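PDB 2EBF: dermonecrotic toxin, which acts as a dermonecrotic and mitogenic toxin that induces bone resorption and is associated with severe atrophic rhinitis in pigs. Local coordinates for residues R458-S463 with G481-E486; K490-G495 with Q522-P527; V613-L618 with P631-R636; A679-H684 with T695-P700. All blocks are in the same frame, centred on the assembly; numbering follows the deposited sequence.

Contact 1 (R458-S463 with G481-E486); sequences RAIGHS and GNIIAE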
loop_
_atom_site.group_PDB
_atom_site.type_symbol
_atom_site.label_atom_id
_atom_site.label_comp_id
_atom_site.label_asym_id
_atom_site.label_seq_id
_atom_site.Cartn_x
_atom_site.Cartn_y
_atom_site.Cartn_z
ATOM N N ARG A 458 -6.281 18.548 17.196
ATOM C CA ARG A 458 -5.882 17.896 15.955
ATOM C C ARG A 458 -6.963 16.954 15.434
ATOM O O ARG A 458 -7.477 16.114 16.173
ATOM C CB ARG A 458 -4.580 17.119 16.182
ATOM C CG ARG A 458 -4.078 16.329 14.980
ATOM C CD ARG A 458 -2.707 15.724 15.279
ATOM N NE ARG A 458 -1.710 16.767 15.560
ATOM C CZ ARG A 458 -1.055 17.452 14.625
ATOM N NH1 ARG A 458 -1.281 17.215 13.340
ATOM N NH2 ARG A 458 -0.174 18.387 14.976
ATOM N N ALA A 459 -7.299 17.103 14.155
ATOM C CA ALA A 459 -8.082 16.101 13.449
ATOM C C ALA A 459 -7.119 15.044 12.919
ATOM O O ALA A 459 -6.111 15.387 12.299
ATOM C CB ALA A 459 -8.836 16.726 12.302
ATOM N N ILE A 460 -7.424 13.772 13.170
ATOM C CA ILE A 460 -6.620 12.680 12.609
ATOM C C ILE A 460 -7.402 11.774 11.651
ATOM O O ILE A 460 -6.863 10.788 11.140
ATOM C CB ILE A 460 -5.922 11.821 13.701
ATOM C CG1 ILE A 460 -6.958 11.132 14.605
ATOM C CG2 ILE A 460 -4.931 12.672 14.490
ATOM C CD1 ILE A 460 -6.401 9.954 15.415
ATOM N N GLY A 461 -8.663 12.115 11.398
ATOM C CA GLY A 461 -9.439 11.431 10.360
ATOM C C GLY A 461 -8.886 11.786 8.995
ATOM O O GLY A 461 -8.262 12.834 8.815
ATOM N N HIS A 462 -9.104 10.902 8.034
ATOM C CA HIS A 462 -8.727 11.125 6.647
ATOM C C HIS A 462 -9.974 10.822 5.820
ATOM O O HIS A 462 -10.519 9.716 5.904
ATOM C CB HIS A 462 -7.554 10.210 6.274
ATOM C CG HIS A 462 -7.051 10.389 4.873
ATOM N ND1 HIS A 462 -6.319 11.489 4.474
ATOM C CD2 HIS A 462 -7.152 9.590 3.782
ATOM C CE1 HIS A 462 -6.000 11.365 3.198
ATOM N NE2 HIS A 462 -6.494 10.221 2.753
ATOM N N SER A 463 -10.427 11.799 5.035
ATOM C CA SER A 463 -11.757 11.722 4.405
ATOM C C SER A 463 -11.952 10.663 3.316
ATOM O O SER A 463 -13.070 10.184 3.108
ATOM C CB SER A 463 -12.207 13.099 3.893
ATOM O OG SER A 463 -11.570 13.431 2.676
ATOM N N GLY A 481 -6.340 2.296 8.665
ATOM C CA GLY A 481 -4.905 2.384 8.432
ATOM C C GLY A 481 -4.435 3.804 8.223
ATOM O O GLY A 481 -3.393 4.194 8.744
ATOM N N ASN A 482 -5.197 4.581 7.460
ATOM C CA ASN A 482 -4.832 5.980 7.207
ATOM C C ASN A 482 -4.898 6.860 8.463
ATOM O O ASN A 482 -4.115 7.807 8.625
ATOM C CB ASN A 482 -5.707 6.567 6.102
ATOM C CG ASN A 482 -5.422 5.955 4.729
ATOM O OD1 ASN A 482 -6.287 5.978 3.847
ATOM N ND2 ASN A 482 -4.217 5.417 4.542
ATOM N N ILE A 483 -5.833 6.549 9.349
ATOM C CA ILE A 483 -5.968 7.281 10.608
ATOM C C ILE A 483 -4.813 6.943 11.554
ATOM O O ILE A 483 -4.201 7.819 12.142
ATOM C CB ILE A 483 -7.340 7.001 11.259
ATOM C CG1 ILE A 483 -8.437 7.574 10.358
ATOM C CG2 ILE A 483 -7.413 7.600 12.683
ATOM C CD1 ILE A 483 -9.839 7.366 10.854
ATOM N N ILE A 484 -4.524 5.658 11.693
ATOM C CA ILE A 484 -3.404 5.206 12.510
ATOM C C ILE A 484 -2.070 5.798 12.030
ATOM O O ILE A 484 -1.266 6.277 12.840
ATOM C CB ILE A 484 -3.398 3.660 12.595
ATOM C CG1 ILE A 484 -4.446 3.240 13.639
ATOM C CG2 ILE A 484 -2.009 3.129 12.931
ATOM C CD1 ILE A 484 -4.716 1.767 13.714
ATOM N N ALA A 485 -1.859 5.796 10.718
ATOM C CA ALA A 485 -0.667 6.392 10.127
ATOM C C ALA A 485 -0.525 7.858 10.533
ATOM O O ALA A 485 0.564 8.295 10.934
ATOM C CB ALA A 485 -0.693 6.247 8.592
ATOM N N GLU A 486 -1.618 8.620 10.461
ATOM C CA GLU A 486 -1.564 10.030 10.877
ATOM C C GLU A 486 -1.261 10.168 12.372
ATOM O O GLU A 486 -0.444 11.008 12.772
ATOM C CB GLU A 486 -2.856 10.772 10.514
ATOM C CG GLU A 486 -2.848 12.289 10.817
ATOM C CD GLU A 486 -1.944 13.103 9.893
ATOM O OE1 GLU A 486 -1.211 12.512 9.065
ATOM O OE2 GLU A 486 -1.952 14.350 10.002
HETATM O O HOH W 1 -3.221 15.758 11.826
#
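Ile460 and Ile483 meet at about a right angle, with the delta methyl of Ile460 reaching the gamma branch of Ile483 (CD1 to CG2, 3.7 Å). On Ile460 the ethyl arm sits in the crowded position between backbone N and carbonyl carbon (chi1 62°), which turns CD1 toward the helix. The same Ile483 CG2 also rests against the Ile460 carbonyl oxygen, 3.6 Å from O, while Ile483 CG1 packs 4.0 Å from Gly461 CA, where no side chain intervenes. One turn on, Glu486 lays its aliphatic part alongside the strand, CG lying 4.2 Å from Ile460 CG2, and a bend at chi2 (71°) lifts the carboxylate toward Arg458. At the other end of the contact His462 and Asn482 pass with their beta carbons near each other.

Arg458 and Glu486 do not join directly. A water bridges them, accepting from Arg458 NH1 at 2.9 Å, in the plane of the guanidinium, and donating to Glu486 OE2 at 2.6 Å. Its other hydrogen goes to Ala459 O at 3.0 Å. Arg458 is anchored separately through NE by a salt bridge to Glu399, and Glu486 OE2 by another to Lys490.

The strand is the edge of the parallel part of the C2-domain sheet, and the helix belongs to the beta-alpha-beta crossover running from it to strand 498-502. Chemically, the interface is an aliphatic seam with a hydrated charge pair at one end; Ile460 O, buried under Ile483 without a polar partner, is the price of that packing.

Contact 2 (K490-G495 with Q522-P527); sequences KLDREG and QYLKIP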
loop_
_atom_site.group_PDB
_atom_site.type_symbol
_atom_site.label_atom_id
_atom_site.label_comp_id
_atom_site.label_asym_id
_atom_site.label_seq_id
_atom_site.Cartn_x
_atom_site.Cartn_y
_atom_site.Cartn_z
ATOM N N LYS A 490 1.898 12.105 14.190
ATOM C CA LYS A 490 1.582 13.375 14.841
ATOM C C LYS A 490 1.465 13.322 16.359
ATOM O O LYS A 490 1.582 14.354 17.020
ATOM C CB LYS A 490 0.306 13.969 14.233
ATOM C CG LYS A 490 0.402 14.229 12.735
ATOM C CD LYS A 490 1.471 15.274 12.436
ATOM C CE LYS A 490 1.743 15.416 10.946
ATOM N NZ LYS A 490 0.703 16.211 10.272
ATOM N N LEU A 491 1.246 12.132 16.911
ATOM C CA LEU A 491 0.921 12.015 18.333
ATOM C C LEU A 491 1.985 11.408 19.240
ATOM O O LEU A 491 2.207 11.927 20.339
ATOM C CB LEU A 491 -0.421 11.304 18.543
ATOM C CG LEU A 491 -1.664 12.035 18.031
ATOM C CD1 LEU A 491 -2.891 11.181 18.288
ATOM C CD2 LEU A 491 -1.816 13.437 18.643
ATOM N N ASP A 492 2.634 10.322 18.833
ATOM C CA ASP A 492 3.673 9.784 19.723
ATOM C C ASP A 492 5.020 10.452 19.465
ATOM O O ASP A 492 5.888 9.935 18.751
ATOM C CB ASP A 492 3.695 8.237 19.852
ATOM C CG ASP A 492 4.115 7.505 18.577
ATOM O OD1 ASP A 492 4.335 6.270 18.673
ATOM O OD2 ASP A 492 4.220 8.127 17.497
ATOM N N ARG A 493 5.136 11.647 20.038
ATOM C CA ARG A 493 6.298 12.498 19.894
ATOM C C ARG A 493 6.700 12.976 21.284
ATOM O O ARG A 493 5.848 13.158 22.159
ATOM C CB ARG A 493 5.969 13.692 18.992
ATOM C CG ARG A 493 5.683 13.308 17.532
ATOM C CD ARG A 493 5.598 14.532 16.617
ATOM N NE ARG A 493 4.294 15.193 16.706
ATOM C CZ ARG A 493 3.903 16.225 15.960
ATOM N NH1 ARG A 493 4.708 16.745 15.039
ATOM N NH2 ARG A 493 2.693 16.736 16.134
ATOM N N GLU A 494 8.002 13.169 21.486
ATOM C CA GLU A 494 8.529 13.625 22.769
ATOM C C GLU A 494 7.879 14.943 23.210
ATOM O O GLU A 494 7.606 15.823 22.387
ATOM C CB GLU A 494 10.061 13.752 22.702
ATOM C CG GLU A 494 10.583 14.861 21.771
ATOM C CD GLU A 494 11.031 16.110 22.518
ATOM O OE1 GLU A 494 10.564 17.224 22.165
ATOM O OE2 GLU A 494 11.857 15.981 23.456
ATOM N N GLY A 495 7.614 15.056 24.508
ATOM C CA GLY A 495 7.034 16.267 25.082
ATOM C C GLY A 495 5.546 16.462 24.833
ATOM O O GLY A 495 5.016 17.559 25.045
ATOM N N GLN A 522 -2.905 0.348 20.604
ATOM C CA GLN A 522 -1.723 -0.521 20.528
ATOM C C GLN A 522 -0.540 0.186 19.888
ATOM O O GLN A 522 0.569 0.149 20.424
ATOM C CB GLN A 522 -2.044 -1.821 19.797
ATOM C CG GLN A 522 -2.900 -2.758 20.615
ATOM C CD GLN A 522 -4.344 -2.320 20.695
ATOM O OE1 GLN A 522 -4.920 -1.871 19.706
ATOM N NE2 GLN A 522 -4.948 -2.473 21.871
ATOM N N TYR A 523 -0.762 0.825 18.744
ATOM C CA TYR A 523 0.322 1.556 18.097
ATOM C C TYR A 523 0.853 2.694 18.953
ATOM O O TYR A 523 2.053 2.933 18.961
ATOM C CB TYR A 523 -0.089 2.076 16.725
ATOM C CG TYR A 523 -0.048 1.034 15.630
ATOM C CD1 TYR A 523 1.171 0.587 15.101
ATOM C CD2 TYR A 523 -1.225 0.518 15.103
ATOM C CE1 TYR A 523 1.209 -0.368 14.080
ATOM C CE2 TYR A 523 -1.197 -0.434 14.075
ATOM C CZ TYR A 523 0.018 -0.868 13.572
ATOM O OH TYR A 523 0.038 -1.809 12.560
ATOM N N LEU A 524 -0.028 3.376 19.689
ATOM C CA LEU A 524 0.385 4.542 20.485
ATOM C C LEU A 524 0.827 4.187 21.910
ATOM O O LEU A 524 1.262 5.061 22.668
ATOM C CB LEU A 524 -0.713 5.618 20.509
ATOM C CG LEU A 524 -1.062 6.311 19.179
ATOM C CD1 LEU A 524 -2.245 7.271 19.368
ATOM C CD2 LEU A 524 0.154 7.067 18.582
ATOM N N LYS A 525 0.725 2.907 22.265
ATOM C CA LYS A 525 1.175 2.415 23.574
ATOM C C LYS A 525 0.371 3.041 24.728
ATOM O O LYS A 525 0.932 3.401 25.766
ATOM C CB LYS A 525 2.679 2.663 23.788
ATOM C CG LYS A 525 3.621 2.191 22.661
ATOM C CD LYS A 525 4.119 3.334 21.769
ATOM C CE LYS A 525 5.049 4.285 22.507
ATOM N NZ LYS A 525 5.460 5.450 21.659
ATOM N N ILE A 526 -0.936 3.176 24.537
ATOM C CA ILE A 526 -1.820 3.779 25.546
ATOM C C ILE A 526 -3.029 2.873 25.777
ATOM O O ILE A 526 -3.236 1.945 25.010
ATOM C CB ILE A 526 -2.274 5.203 25.127
ATOM C CG1 ILE A 526 -3.048 5.164 23.792
ATOM C CG2 ILE A 526 -1.052 6.141 25.081
ATOM C CD1 ILE A 526 -3.598 6.518 23.334
ATOM N N PRO A 527 -3.809 3.115 26.852
ATOM C CA PRO A 527 -5.057 2.358 27.008
ATOM C C PRO A 527 -6.259 2.996 26.299
ATOM O O PRO A 527 -6.345 4.229 26.210
ATOM C CB PRO A 527 -5.275 2.372 28.523
ATOM C CG PRO A 527 -4.671 3.709 28.978
ATOM C CD PRO A 527 -3.567 4.038 27.982
#
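Asp492 and Leu524 bring the two backbones closest, CA to CA 6.2 Å, where an inverse gamma turn centred on Asp492 faces the end of helix 520-524, which closes in a Schellman motif with Lys525 at positive phi (63°).

The turn directs the Asp492 side chain at the helix end. Its CG lies between the backbone N and the carbonyl carbon (chi1 68°), and CB comes to rest 3.9 Å from Leu524 CD2. The other Leu524 methyl, CD1, meets CD1 of Leu491 at 4.1 Å, so the two branches of one leucine serve successive residues of the loop. Lys525 arrives from beyond the helix end. Its chain is bent at chi2 and again at chi3, which brings the ammonium group back to Asp492, the two side chains crossing at about a right angle; NZ lies 3.3 Å from Asp492 OD1, a salt bridge with a weak hydrogen bond.

Within the loop, the Arg493 side chain folds back over Lys490. Its NE and NH2 both make weak bonds to the Lys490 carbonyl oxygen, at 2.9 Å from NE and 2.8 Å from NH2, and Lys490 CA lies against one face of the guanidinium, toward its rim.

Behind the leucines, Leu491 packs on Val500 and Leu524 on Phe498 of strand 498-502, with Ile488 of helix 473-490 also against Leu524. The loop from helix 473-490 to that strand is thereby held to the helix 520-524 terminus of the C2 domain by a leucine contact together with the aliphatic part and carboxylate of Asp492. The single ion pair, long and on the solvent side, where Lys525 is exposed, probably adds only modestly.

Contact 3 (V613-L618 with P631-R636); sequences VKMNSL and PKVAAR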
loop_
_atom_site.group_PDB
_atom_site.type_symbol
_atom_site.label_atom_id
_atom_site.label_comp_id
_atom_site.label_asym_id
_atom_site.label_seq_id
_atom_site.Cartn_x
_atom_site.Cartn_y
_atom_site.Cartn_z
ATOM N N VAL A 613 46.113 -27.470 10.145
ATOM C CA VAL A 613 46.701 -28.482 9.260
ATOM C C VAL A 613 45.617 -29.375 8.638
ATOM O O VAL A 613 45.626 -29.640 7.436
ATOM C CB VAL A 613 47.749 -29.356 10.004
ATOM C CG1 VAL A 613 48.158 -30.570 9.154
ATOM C CG2 VAL A 613 48.960 -28.524 10.379
ATOM N N LYS A 614 44.686 -29.830 9.464
ATOM C CA LYS A 614 43.631 -30.705 8.982
ATOM C C LYS A 614 42.691 -29.991 7.994
ATOM O O LYS A 614 42.320 -30.568 6.970
ATOM C CB LYS A 614 42.911 -31.384 10.148
ATOM C CG LYS A 614 43.787 -32.462 10.781
ATOM C CD LYS A 614 43.274 -32.976 12.116
ATOM C CE LYS A 614 44.197 -34.084 12.621
ATOM N NZ LYS A 614 43.757 -34.704 13.914
ATOM N N MET A 615 42.356 -28.729 8.276
ATOM C CA MET A 615 41.583 -27.899 7.335
ATOM C C MET A 615 42.277 -27.737 5.998
ATOM O O MET A 615 41.633 -27.759 4.947
ATOM C CB MET A 615 41.343 -26.499 7.875
ATOM C CG MET A 615 40.149 -26.378 8.746
ATOM S SD MET A 615 38.599 -26.932 7.996
ATOM C CE MET A 615 37.633 -26.561 9.439
ATOM N N ASN A 616 43.587 -27.531 6.040
ATOM C CA ASN A 616 44.338 -27.393 4.810
ATOM C C ASN A 616 44.433 -28.685 4.021
ATOM O O ASN A 616 44.452 -28.654 2.795
ATOM C CB ASN A 616 45.696 -26.764 5.076
ATOM C CG ASN A 616 45.592 -25.269 5.260
ATOM O OD1 ASN A 616 45.697 -24.512 4.293
ATOM N ND2 ASN A 616 45.318 -24.833 6.488
ATOM N N SER A 617 44.464 -29.816 4.721
ATOM C CA SER A 617 44.409 -31.130 4.069
ATOM C C SER A 617 43.128 -31.312 3.264
ATOM O O SER A 617 43.099 -32.073 2.301
ATOM C CB SER A 617 44.495 -32.251 5.098
ATOM O OG SER A 617 45.802 -32.342 5.638
ATOM N N LEU A 618 42.074 -30.606 3.665
ATOM C CA LEU A 618 40.750 -30.746 3.058
ATOM C C LEU A 618 40.583 -29.926 1.789
ATOM O O LEU A 618 39.626 -30.128 1.029
ATOM C CB LEU A 618 39.671 -30.335 4.063
ATOM C CG LEU A 618 39.528 -31.240 5.284
ATOM C CD1 LEU A 618 38.481 -30.686 6.212
ATOM C CD2 LEU A 618 39.201 -32.675 4.866
ATOM N N PRO A 631 30.914 -31.440 4.600
ATOM C CA PRO A 631 30.771 -32.126 5.893
ATOM C C PRO A 631 32.113 -32.349 6.630
ATOM O O PRO A 631 32.142 -32.337 7.858
ATOM C CB PRO A 631 30.119 -33.467 5.512
ATOM C CG PRO A 631 29.490 -33.224 4.160
ATOM C CD PRO A 631 30.459 -32.290 3.487
ATOM N N LYS A 632 33.198 -32.535 5.886
ATOM C CA LYS A 632 34.522 -32.729 6.479
ATOM C C LYS A 632 34.984 -31.431 7.152
ATOM O O LYS A 632 35.572 -31.449 8.239
ATOM C CB LYS A 632 35.529 -33.176 5.422
ATOM C CG LYS A 632 35.180 -34.476 4.711
ATOM C CD LYS A 632 36.151 -34.763 3.565
ATOM C CE LYS A 632 35.656 -35.890 2.646
ATOM N NZ LYS A 632 35.139 -37.081 3.384
ATOM N N VAL A 633 34.714 -30.304 6.502
ATOM C CA VAL A 633 34.994 -29.003 7.106
ATOM C C VAL A 633 34.185 -28.805 8.390
ATOM O O VAL A 633 34.741 -28.421 9.420
ATOM C CB VAL A 633 34.747 -27.855 6.092
ATOM C CG1 VAL A 633 34.821 -26.493 6.761
ATOM C CG2 VAL A 633 35.757 -27.966 4.960
ATOM N N ALA A 634 32.879 -29.086 8.342
ATOM C CA ALA A 634 32.047 -28.941 9.544
ATOM C C ALA A 634 32.551 -29.821 10.700
ATOM O O ALA A 634 32.541 -29.401 11.855
ATOM C CB ALA A 634 30.573 -29.223 9.231
ATOM N N ALA A 635 33.008 -31.022 10.381
ATOM C CA ALA A 635 33.523 -31.962 11.386
ATOM C C ALA A 635 34.804 -31.422 12.043
ATOM O O ALA A 635 34.965 -31.489 13.269
ATOM C CB ALA A 635 33.772 -33.324 10.748
ATOM N N ARG A 636 35.699 -30.864 11.233
ATOM C CA ARG A 636 36.927 -30.264 11.780
ATOM C C ARG A 636 36.620 -29.022 12.621
ATOM O O ARG A 636 37.182 -28.850 13.699
ATOM C CB ARG A 636 37.949 -29.965 10.670
ATOM C CG ARG A 636 39.313 -29.447 11.159
ATOM C CD ARG A 636 39.929 -30.306 12.280
ATOM N NE ARG A 636 41.098 -29.664 12.876
ATOM C CZ ARG A 636 41.580 -29.937 14.086
ATOM N NH1 ARG A 636 41.002 -30.850 14.857
ATOM N NH2 ARG A 636 42.643 -29.283 14.529
#
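The Arg636 guanidinium, lying against Lys614, is held by a salt bridge from NH2 to Asp612 OD2, just ahead of helix 613-617; the other oxygen of that carboxylate accepts the Met615 N-H. Lys614 CD sits over the centre of the guanidinium, 3.9 Å above its plane, with Lys614 CB 3.7 Å from Arg636 NE. The two side chains cross at about a right angle. Arg636 reaches this place by a bend at chi2 (50°).

Next to this pair, Met615, itself bent at chi2, slides its end into the helix 631-636 surface. CE is 3.6 Å from Arg636 CB and 3.9 Å from Val633 CG1. Leu618 straddles the next turn: CD2 packs 3.7 Å from Lys632 CB, and CD1 lies 4.0 Å from Val633 CG2.

The axes of segments 613-617 and 631-636 approach to 10.0 Å and run antiparallel (179°), forming a helical pair of the C3 domain whose connecting loop carries the phosphonate site. Met615 and Val633 also face Ile696 and Ala682, respectively. Aliphatic packing thus holds the pair together, with Arg636 tying across to the start of the first helix. The negative charge of Asp612 would partly offset the nearness of the Lys614 and Arg636 cations.

Contact 4 (A679-H684 with T695-P700); sequences AVDASH and TILILP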
loop_
_atom_site.group_PDB
_atom_site.type_symbol
_atom_site.label_atom_id
_atom_site.label_comp_id
_atom_site.label_asym_id
_atom_site.label_seq_id
_atom_site.Cartn_x
_atom_site.Cartn_y
_atom_site.Cartn_z
ATOM N N ALA A 679 31.050 -18.415 6.373
ATOM C CA ALA A 679 31.435 -19.514 5.490
ATOM C C ALA A 679 32.898 -19.897 5.710
ATOM O O ALA A 679 33.750 -19.025 5.877
ATOM C CB ALA A 679 31.223 -19.118 4.048
ATOM N N VAL A 680 33.169 -21.201 5.729
ATOM C CA VAL A 680 34.537 -21.727 5.717
ATOM C C VAL A 680 34.622 -22.631 4.491
ATOM O O VAL A 680 34.264 -23.811 4.527
ATOM C CB VAL A 680 34.915 -22.464 7.033
ATOM C CG1 VAL A 680 36.318 -23.091 6.935
ATOM C CG2 VAL A 680 34.869 -21.500 8.208
ATOM N N ASP A 681 35.079 -22.051 3.392
ATOM C CA ASP A 681 34.934 -22.687 2.093
ATOM C C ASP A 681 36.313 -23.098 1.571
ATOM O O ASP A 681 37.054 -22.280 1.010
ATOM C CB ASP A 681 34.205 -21.727 1.155
ATOM C CG ASP A 681 34.068 -22.248 -0.262
ATOM O OD1 ASP A 681 34.488 -23.379 -0.567
ATOM O OD2 ASP A 681 33.532 -21.493 -1.086
ATOM N N ALA A 682 36.633 -24.375 1.770
ATOM C CA ALA A 682 37.920 -24.945 1.403
ATOM C C ALA A 682 37.963 -25.456 -0.045
ATOM O O ALA A 682 38.958 -26.054 -0.477
ATOM C CB ALA A 682 38.290 -26.062 2.376
ATOM N N SER A 683 36.919 -25.177 -0.810
ATOM C CA SER A 683 36.900 -25.605 -2.209
ATOM C C SER A 683 36.571 -24.504 -3.212
ATOM O O SER A 683 36.237 -24.792 -4.354
ATOM C CB SER A 683 35.964 -26.805 -2.375
ATOM O OG SER A 683 34.624 -26.413 -2.183
ATOM N N HIS A 684 36.698 -23.245 -2.799
ATOM C CA HIS A 684 36.354 -22.110 -3.663
ATOM C C HIS A 684 37.338 -21.885 -4.825
ATOM O O HIS A 684 37.016 -21.182 -5.790
ATOM C CB HIS A 684 36.223 -20.832 -2.829
ATOM C CG HIS A 684 37.521 -20.121 -2.612
ATOM N ND1 HIS A 684 38.533 -20.640 -1.833
ATOM C CD2 HIS A 684 37.973 -18.934 -3.075
ATOM C CE1 HIS A 684 39.554 -19.797 -1.824
ATOM N NE2 HIS A 684 39.238 -18.755 -2.570
ATOM N N THR A 695 43.608 -20.405 0.039
ATOM C CA THR A 695 42.946 -21.677 -0.285
ATOM C C THR A 695 41.603 -21.861 0.425
ATOM O O THR A 695 40.748 -22.596 -0.053
ATOM C CB THR A 695 43.825 -22.889 0.075
ATOM O OG1 THR A 695 44.285 -22.750 1.422
ATOM C CG2 THR A 695 45.025 -22.989 -0.867
ATOM N N ILE A 696 41.432 -21.218 1.574
ATOM C CA ILE A 696 40.194 -21.356 2.345
ATOM C C ILE A 696 39.517 -19.999 2.432
ATOM O O ILE A 696 40.072 -19.051 3.012
ATOM C CB ILE A 696 40.448 -21.915 3.781
ATOM C CG1 ILE A 696 41.178 -23.266 3.729
ATOM C CG2 ILE A 696 39.133 -22.022 4.574
ATOM C CD1 ILE A 696 41.820 -23.654 5.059
ATOM N N LEU A 697 38.333 -19.909 1.836
ATOM C CA LEU A 697 37.558 -18.671 1.811
ATOM C C LEU A 697 36.651 -18.534 3.029
ATOM O O LEU A 697 35.770 -19.369 3.263
ATOM C CB LEU A 697 36.720 -18.597 0.523
ATOM C CG LEU A 697 35.806 -17.376 0.345
ATOM C CD1 LEU A 697 36.580 -16.056 0.430
ATOM C CD2 LEU A 697 35.069 -17.459 -0.991
ATOM N N ILE A 698 36.869 -17.476 3.807
ATOM C CA ILE A 698 36.037 -17.200 4.981
ATOM C C ILE A 698 35.403 -15.821 4.869
ATOM O O ILE A 698 36.109 -14.797 4.848
ATOM C CB ILE A 698 36.839 -17.338 6.309
ATOM C CG1 ILE A 698 37.432 -18.753 6.409
ATOM C CG2 ILE A 698 35.954 -16.986 7.525
ATOM C CD1 ILE A 698 38.391 -18.955 7.574
ATOM N N LEU A 699 34.076 -15.806 4.776
ATOM C CA LEU A 699 33.297 -14.568 4.730
ATOM C C LEU A 699 31.955 -14.768 5.402
ATOM O O LEU A 699 31.470 -15.907 5.494
ATOM C CB LEU A 699 33.049 -14.121 3.279
ATOM C CG LEU A 699 34.143 -13.503 2.421
ATOM C CD1 LEU A 699 33.718 -13.541 0.947
ATOM C CD2 LEU A 699 34.487 -12.069 2.870
ATOM N N PRO A 700 31.318 -13.667 5.846
ATOM C CA PRO A 700 29.933 -13.836 6.274
ATOM C C PRO A 700 29.128 -14.412 5.114
ATOM O O PRO A 700 29.394 -14.068 3.960
ATOM C CB PRO A 700 29.492 -12.411 6.600
ATOM C CG PRO A 700 30.789 -11.701 6.945
ATOM C CD PRO A 700 31.761 -12.265 5.958
#
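The His684 ring turns one face to Leu697, whose CB stands over its centre in a CH-pi contact, 3.6 Å from the ring centroid. The two side chains cross at about a right angle, and Leu697 CD2, on the same side of the ring, overhangs its rim beside His684 CG and CD2. A chi1 of 86°, with CG held between backbone N and carbonyl carbon, folds the ring back over the strand end; the ring edge faces the Thr695 carbonyl group, while NE2 has a weak bond to Asp693.

Asp681 and Leu697 form an antiparallel hydrogen-bonded pair. Asp681 N donates to Leu697 O at 2.8 Å (158° at hydrogen), and Leu697 N returns a bond of 2.8 Å to Asp681 O (164°), although that donor stands well above the carbonyl plane. On the other face of the sheet Val680 is flanked by two isoleucines pointing the same way: its CG1 is 3.8 Å from Ile696 CG2, and its CG2 is 4.2 Å from Ile698 CG1. Helix 596-610 covers this face through Ile606 and Ile609.

As the strand ends, Asp681 OD1 accepts from Ser683 N at 3.0 Å, an Asx turn that fixes the carboxylate. OD2 is gripped by two donors, His666 NE2 and Trp704 NE1. Ala682 is joined through its backbone to Cys620, which in this structure is disulfide-bonded to Cys626. In this C-terminal region of the toxin, an edge pair of the antiparallel C3-domain sheet thus positions Asp681 against His666, an arrangement consistent with the aspartate-histidine part of its thiol protease-like catalytic triad.

In the fold
Following the chain, the four contacts close in series and none crosses another. Contact 1 closes the loop 464-480, joining an edge strand of the mixed C2-domain sheet to the helix after it; contact 2 closes 496-521 just beyond that helix. These two abut, Ile484 packing on Tyr523 and Arg458 on Lys490 and Leu491. The chain then passes into the C3 domain, where contact 3 closes 619-630, spanning the Cys620-Cys626 disulfide and the phosphonate site, and contact 4 closes 685-694 at the edge of the antiparallel sheet. Contacts 3 and 4 touch through Val633 on Val680 and Asn616 on Thr695. Nearest atoms of the two groups stay at least about 32 Å apart.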